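N-acetylgalactosaminyltransferase 7 (Homo sapiens, PDB 6IWR) is a human glycosyltransferase that joins a GT-A domain, with manganese bound, to a ricin-type beta-trefoil lectin domain. Local coordinates at residues 239-244 and 329-334; 343-348 and 356-361. All coordinates share one frame; numbering follows the deposited sequence.

Interaction 1 of 2, residues 239-244 and 329-334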
loop_
_atom_site.group_PDB
_atom_site.type_symbol
_atom_site.label_atom_id
_atom_site.label_comp_id
_atom_site.label_asym_id
_atom_site.label_seq_id
_atom_site.Cartn_x
_atom_site.Cartn_y
_atom_site.Cartn_z
ATOM N N TYR A 239 25.713 14.873 14.332
ATOM C CA TYR A 239 24.517 15.060 13.523
ATOM C C TYR A 239 23.318 14.369 14.163
ATOM O O TYR A 239 23.436 13.270 14.712
ATOM C CB TYR A 239 24.748 14.526 12.103
ATOM C CG TYR A 239 25.696 15.379 11.319
ATOM C CD1 TYR A 239 25.227 16.451 10.575
ATOM C CD2 TYR A 239 27.068 15.128 11.344
ATOM C CE1 TYR A 239 26.105 17.274 9.858
ATOM C CE2 TYR A 239 27.955 15.932 10.643
ATOM C CZ TYR A 239 27.469 17.015 9.900
ATOM O OH TYR A 239 28.336 17.838 9.196
ATOM N N LEU A 240 22.157 15.024 14.063
ATOM C CA LEU A 240 20.891 14.584 14.644
ATOM C C LEU A 240 19.745 14.938 13.706
ATOM O O LEU A 240 19.674 16.076 13.236
ATOM C CB LEU A 240 20.656 15.268 16.000
ATOM C CG LEU A 240 20.784 14.477 17.307
ATOM C CD1 LEU A 240 21.673 13.300 17.125
ATOM C CD2 LEU A 240 21.310 15.367 18.406
ATOM N N ASP A 241 18.844 13.976 13.450
ATOM C CA ASP A 241 17.588 14.235 12.729
ATOM C C ASP A 241 16.817 15.344 13.460
ATOM O O ASP A 241 17.020 15.593 14.647
ATOM C CB ASP A 241 16.705 12.952 12.627
ATOM C CG ASP A 241 16.680 12.300 11.198
ATOM O OD1 ASP A 241 17.762 12.346 10.564
ATOM O OD2 ASP A 241 15.607 11.730 10.725
ATOM N N ALA A 242 15.913 16.016 12.752
ATOM C CA ALA A 242 15.136 17.043 13.440
ATOM C C ALA A 242 13.963 16.470 14.241
ATOM O O ALA A 242 13.133 17.232 14.747
ATOM C CB ALA A 242 14.645 18.093 12.446
ATOM N N HIS A 243 13.881 15.151 14.395
ATOM C CA HIS A 243 12.819 14.498 15.150
ATOM C C HIS A 243 13.447 13.407 16.027
ATOM O O HIS A 243 13.182 12.213 15.884
ATOM C CB HIS A 243 11.742 13.943 14.207
ATOM C CG HIS A 243 12.274 13.507 12.871
ATOM N ND1 HIS A 243 12.104 14.249 11.724
ATOM C CD2 HIS A 243 13.012 12.424 12.513
ATOM C CE1 HIS A 243 12.702 13.634 10.716
ATOM N NE2 HIS A 243 13.260 12.523 11.167
ATOM N N CYS A 244 14.298 13.837 16.965
ATOM C CA CYS A 244 15.024 12.937 17.853
ATOM C C CYS A 244 14.842 13.339 19.314
ATOM O O CYS A 244 14.580 14.504 19.638
ATOM C CB CYS A 244 16.523 12.923 17.516
ATOM S SG CYS A 244 16.833 12.309 15.881
ATOM N N GLY A 329 22.914 6.485 8.945
ATOM C CA GLY A 329 23.275 7.709 8.251
ATOM C C GLY A 329 22.864 9.024 8.885
ATOM O O GLY A 329 23.573 10.026 8.752
ATOM N N GLY A 330 21.716 9.058 9.551
ATOM C CA GLY A 330 21.222 10.311 10.090
ATOM C C GLY A 330 21.962 10.815 11.316
ATOM O O GLY A 330 22.207 12.017 11.439
ATOM N N LEU A 331 22.318 9.906 12.227
ATOM C CA LEU A 331 22.848 10.236 13.544
ATOM C C LEU A 331 24.246 9.647 13.660
ATOM O O LEU A 331 24.417 8.427 13.588
ATOM C CB LEU A 331 21.953 9.692 14.674
ATOM C CG LEU A 331 20.419 9.736 14.561
ATOM C CD1 LEU A 331 19.728 9.227 15.860
ATOM C CD2 LEU A 331 19.865 11.088 14.137
ATOM N N PHE A 332 25.237 10.502 13.846
ATOM C CA PHE A 332 26.593 10.017 14.086
ATOM C C PHE A 332 27.417 11.153 14.693
ATOM O O PHE A 332 26.957 12.295 14.809
ATOM C CB PHE A 332 27.230 9.453 12.802
ATOM C CG PHE A 332 27.432 10.470 11.708
ATOM C CD1 PHE A 332 26.376 10.848 10.891
ATOM C CD2 PHE A 332 28.681 11.019 11.474
ATOM C CE1 PHE A 332 26.536 11.759 9.878
ATOM C CE2 PHE A 332 28.854 11.948 10.447
ATOM C CZ PHE A 332 27.761 12.313 9.649
ATOM N N ALA A 333 28.648 10.824 15.070
ATOM C CA ALA A 333 29.621 11.786 15.576
ATOM C C ALA A 333 30.971 11.508 14.924
ATOM O O ALA A 333 31.395 10.349 14.849
ATOM C CB ALA A 333 29.717 11.691 17.108
ATOM N N ILE A 334 31.624 12.560 14.411
ATOM C CA ILE A 334 33.014 12.508 13.960
ATOM C C ILE A 334 33.724 13.727 14.494
ATOM O O ILE A 334 33.128 14.795 14.656
ATOM C CB ILE A 334 33.238 12.512 12.429
ATOM C CG1 ILE A 334 32.068 13.050 11.653
ATOM C CG2 ILE A 334 33.749 11.174 11.868
ATOM C CD1 ILE A 334 32.353 12.689 10.175
#
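Tyr239 and Leu240 meet Leu331 and Phe332 in the mixed sheet of the GT-A domain, immediately before Asp241-Ala242-His243, the DXH sequence motif of this family. Strands 236-240 and 332-335 run antiparallel. Tyr239 N donates to Phe332 O at 2.9 Å with an N-H...O angle of 144°, and the return bond from Phe332 N to Tyr239 O is weak. Leu331 CA adds a C-H...O contact to Tyr239 O at 3.3 Å. The two aromatic side chains lie alongside each other and point the same way. Tyr239 CD2 sits over one face of the Phe332 ring, 3.4 Å from Phe332 CZ, but with centroids 4.9 Å apart and planes at 22° the rings barely overlap. Tyr239 OH reaches past this pair to Arg224 O. Further along, the Leu331 CD2 methyl fits among the Leu240 CA, the Asp241 backbone and Cys244 SG, the last at 3.7 Å. The Asp241 side chain comes within about 3 Å of manganese, while its OD2 is hydrogen-bonded to His380 NE2. The contact therefore gives the metal-side aspartate an apolar flank, Leu331 CD2 lying 4.0 Å from Asp241 CB, with the carboxylate turned to the manganese side.

Interaction 2 of 2, residues 343-348 and 356-361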
loop_
_atom_site.group_PDB
_atom_site.type_symbol
_atom_site.label_atom_id
_atom_site.label_comp_id
_atom_site.label_asym_id
_atom_site.label_seq_id
_atom_site.Cartn_x
_atom_site.Cartn_y
_atom_site.Cartn_z
ATOM N N GLY A 343 36.554 14.998 3.935
ATOM C CA GLY A 343 36.195 16.106 3.072
ATOM C C GLY A 343 35.105 16.104 2.021
ATOM O O GLY A 343 35.379 16.474 0.887
ATOM N N LEU A 344 33.870 15.746 2.354
ATOM C CA LEU A 344 33.451 15.190 3.622
ATOM C C LEU A 344 32.456 14.143 3.190
ATOM O O LEU A 344 32.686 12.946 3.296
ATOM C CB LEU A 344 32.715 16.243 4.444
ATOM C CG LEU A 344 33.296 17.647 4.597
ATOM C CD1 LEU A 344 32.532 18.644 3.742
ATOM C CD2 LEU A 344 33.236 18.059 6.056
ATOM N N TYR A 345 31.345 14.643 2.662
ATOM C CA TYR A 345 30.380 13.856 1.931
ATOM C C TYR A 345 30.654 14.218 0.491
ATOM O O TYR A 345 30.700 15.394 0.143
ATOM C CB TYR A 345 28.957 14.295 2.266
ATOM C CG TYR A 345 28.285 13.533 3.381
ATOM C CD1 TYR A 345 28.552 12.192 3.600
ATOM C CD2 TYR A 345 27.371 14.161 4.209
ATOM C CE1 TYR A 345 27.930 11.502 4.621
ATOM C CE2 TYR A 345 26.746 13.478 5.230
ATOM C CZ TYR A 345 27.028 12.155 5.430
ATOM O OH TYR A 345 26.397 11.491 6.447
ATOM N N ASP A 346 30.853 13.213 -0.347
ATOM C CA ASP A 346 31.168 13.461 -1.744
ATOM C C ASP A 346 30.170 14.497 -2.230
ATOM O O ASP A 346 28.975 14.362 -1.996
ATOM C CB ASP A 346 31.057 12.142 -2.529
ATOM C CG ASP A 346 30.731 12.336 -4.004
ATOM O OD1 ASP A 346 31.021 13.415 -4.555
ATOM O OD2 ASP A 346 30.179 11.399 -4.606
ATOM N N PRO A 347 30.660 15.531 -2.904
ATOM C CA PRO A 347 29.755 16.607 -3.321
ATOM C C PRO A 347 28.895 16.262 -4.507
ATOM O O PRO A 347 27.952 17.005 -4.776
ATOM C CB PRO A 347 30.698 17.759 -3.664
ATOM C CG PRO A 347 32.015 17.146 -3.847
ATOM C CD PRO A 347 32.076 15.886 -3.069
ATOM N N GLY A 348 29.159 15.149 -5.198
ATOM C CA GLY A 348 28.276 14.746 -6.285
ATOM C C GLY A 348 26.973 14.079 -5.848
ATOM O O GLY A 348 26.076 13.887 -6.677
ATOM N N ASN A 356 25.439 7.495 3.543
ATOM C CA ASN A 356 25.750 6.750 4.738
ATOM C C ASN A 356 26.775 5.680 4.448
ATOM O O ASN A 356 27.665 5.437 5.227
ATOM C CB ASN A 356 24.483 6.134 5.325
ATOM C CG ASN A 356 23.787 5.193 4.373
ATOM O OD1 ASN A 356 23.436 5.564 3.280
ATOM N ND2 ASN A 356 23.577 3.978 4.801
ATOM N N PHE A 357 26.610 5.025 3.320
ATOM C CA PHE A 357 27.560 4.058 2.834
ATOM C C PHE A 357 28.905 4.644 2.433
ATOM O O PHE A 357 29.925 4.095 2.747
ATOM C CB PHE A 357 26.941 3.265 1.700
ATOM C CG PHE A 357 25.744 2.479 2.112
ATOM C CD1 PHE A 357 25.806 1.625 3.178
ATOM C CD2 PHE A 357 24.559 2.598 1.433
ATOM C CE1 PHE A 357 24.708 0.901 3.562
ATOM C CE2 PHE A 357 23.458 1.878 1.810
ATOM C CZ PHE A 357 23.533 1.029 2.875
ATOM N N GLU A 358 28.880 5.782 1.763
ATOM C CA GLU A 358 30.081 6.429 1.286
ATOM C C GLU A 358 31.034 6.871 2.393
ATOM O O GLU A 358 32.223 6.631 2.301
ATOM C CB GLU A 358 29.688 7.638 0.451
ATOM C CG GLU A 358 30.772 8.136 -0.470
ATOM C CD GLU A 358 31.329 9.475 -0.072
ATOM O OE1 GLU A 358 30.679 10.195 0.674
ATOM O OE2 GLU A 358 32.432 9.801 -0.508
ATOM N N ILE A 359 30.502 7.479 3.448
ATOM C CA ILE A 359 31.302 7.866 4.604
ATOM C C ILE A 359 31.770 6.637 5.366
ATOM O O ILE A 359 32.903 6.614 5.868
ATOM C CB ILE A 359 30.502 8.842 5.495
ATOM C CG1 ILE A 359 31.399 9.498 6.548
ATOM C CG2 ILE A 359 29.364 8.125 6.200
ATOM C CD1 ILE A 359 32.394 10.444 5.994
ATOM N N SER A 360 30.935 5.587 5.445
ATOM C CA SER A 360 31.365 4.333 6.079
ATOM C C SER A 360 32.574 3.724 5.370
ATOM O O SER A 360 33.586 3.413 6.010
ATOM C CB SER A 360 30.225 3.319 6.101
ATOM O OG SER A 360 29.111 3.817 6.804
ATOM N N TYR A 361 32.479 3.508 4.053
ATOM C CA TYR A 361 33.619 2.937 3.340
ATOM C C TYR A 361 34.851 3.835 3.479
ATOM O O TYR A 361 35.929 3.352 3.841
ATOM C CB TYR A 361 33.269 2.674 1.870
ATOM C CG TYR A 361 31.993 1.874 1.675
ATOM C CD1 TYR A 361 31.709 0.778 2.471
ATOM C CD2 TYR A 361 31.067 2.240 0.701
ATOM C CE1 TYR A 361 30.545 0.058 2.295
ATOM C CE2 TYR A 361 29.901 1.536 0.512
ATOM C CZ TYR A 361 29.635 0.444 1.307
ATOM O OH TYR A 361 28.455 -0.260 1.129
#
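The irregular segment 343-348 runs past one side of helix 355-365 and comes closest where Tyr345 CA and Ile359 CA are 6.6 Å apart. Gly343, with positive phi, is the first residue past helix 336-342, and the peptide before Leu344 is modelled as cis. The polar link is a bond from Asp346 N to Glu358 OE1, 3.2 Å long and almost straight at 178°, arriving from above the carboxylate plane. Glu358 extends from the helix with CG anti to the backbone N (chi1 -161°), then bends at chi2 to bring its carboxylate against Asp346. Its OE2 forms a salt bridge with Lys362, which also bonds Leu344 O. Beside this link, Tyr345 turns its ring obliquely to Ile359, with CE1 3.8 Å from Ile359 CB, while Glu358 OE1 lies near the ring edge at CD1. Asp346 OD1 accepts from Gly348 N at 2.6 Å, making an Asx turn, and OD2 pairs with Arg407. Asp346 OD2 and Glu358 OE2 are 4.9 Å apart, where like charges, if both groups are ionised, would be expected to repel. Lys362 and Arg407 would probably offset that, leaving Glu358 to join helix and turn through the Asp346 N-H.

In the fold
Interactions 1 and 2 follow one another along the chain, and their centres are 15 Å apart. They nevertheless touch: Tyr345 OH packs 3.4 Å from Phe332 CE1, and Gly329 CA lies 3.5 Å from Asn356 CB. Two shared neighbours tie them further. Arg224 on helix 219-230 accepts from Tyr239 OH through its backbone and packs against Tyr345, while Met327 touches both Phe332 and Ile359. Their relation to the metal differs. Interaction 1 carries the metal-side residue Asp241, whereas the Tyr345 side chain of interaction 2 is about 12 Å from manganese; interaction 2 thus packs on interaction 1 through Tyr345 and Asn356 and lies farther from the ion.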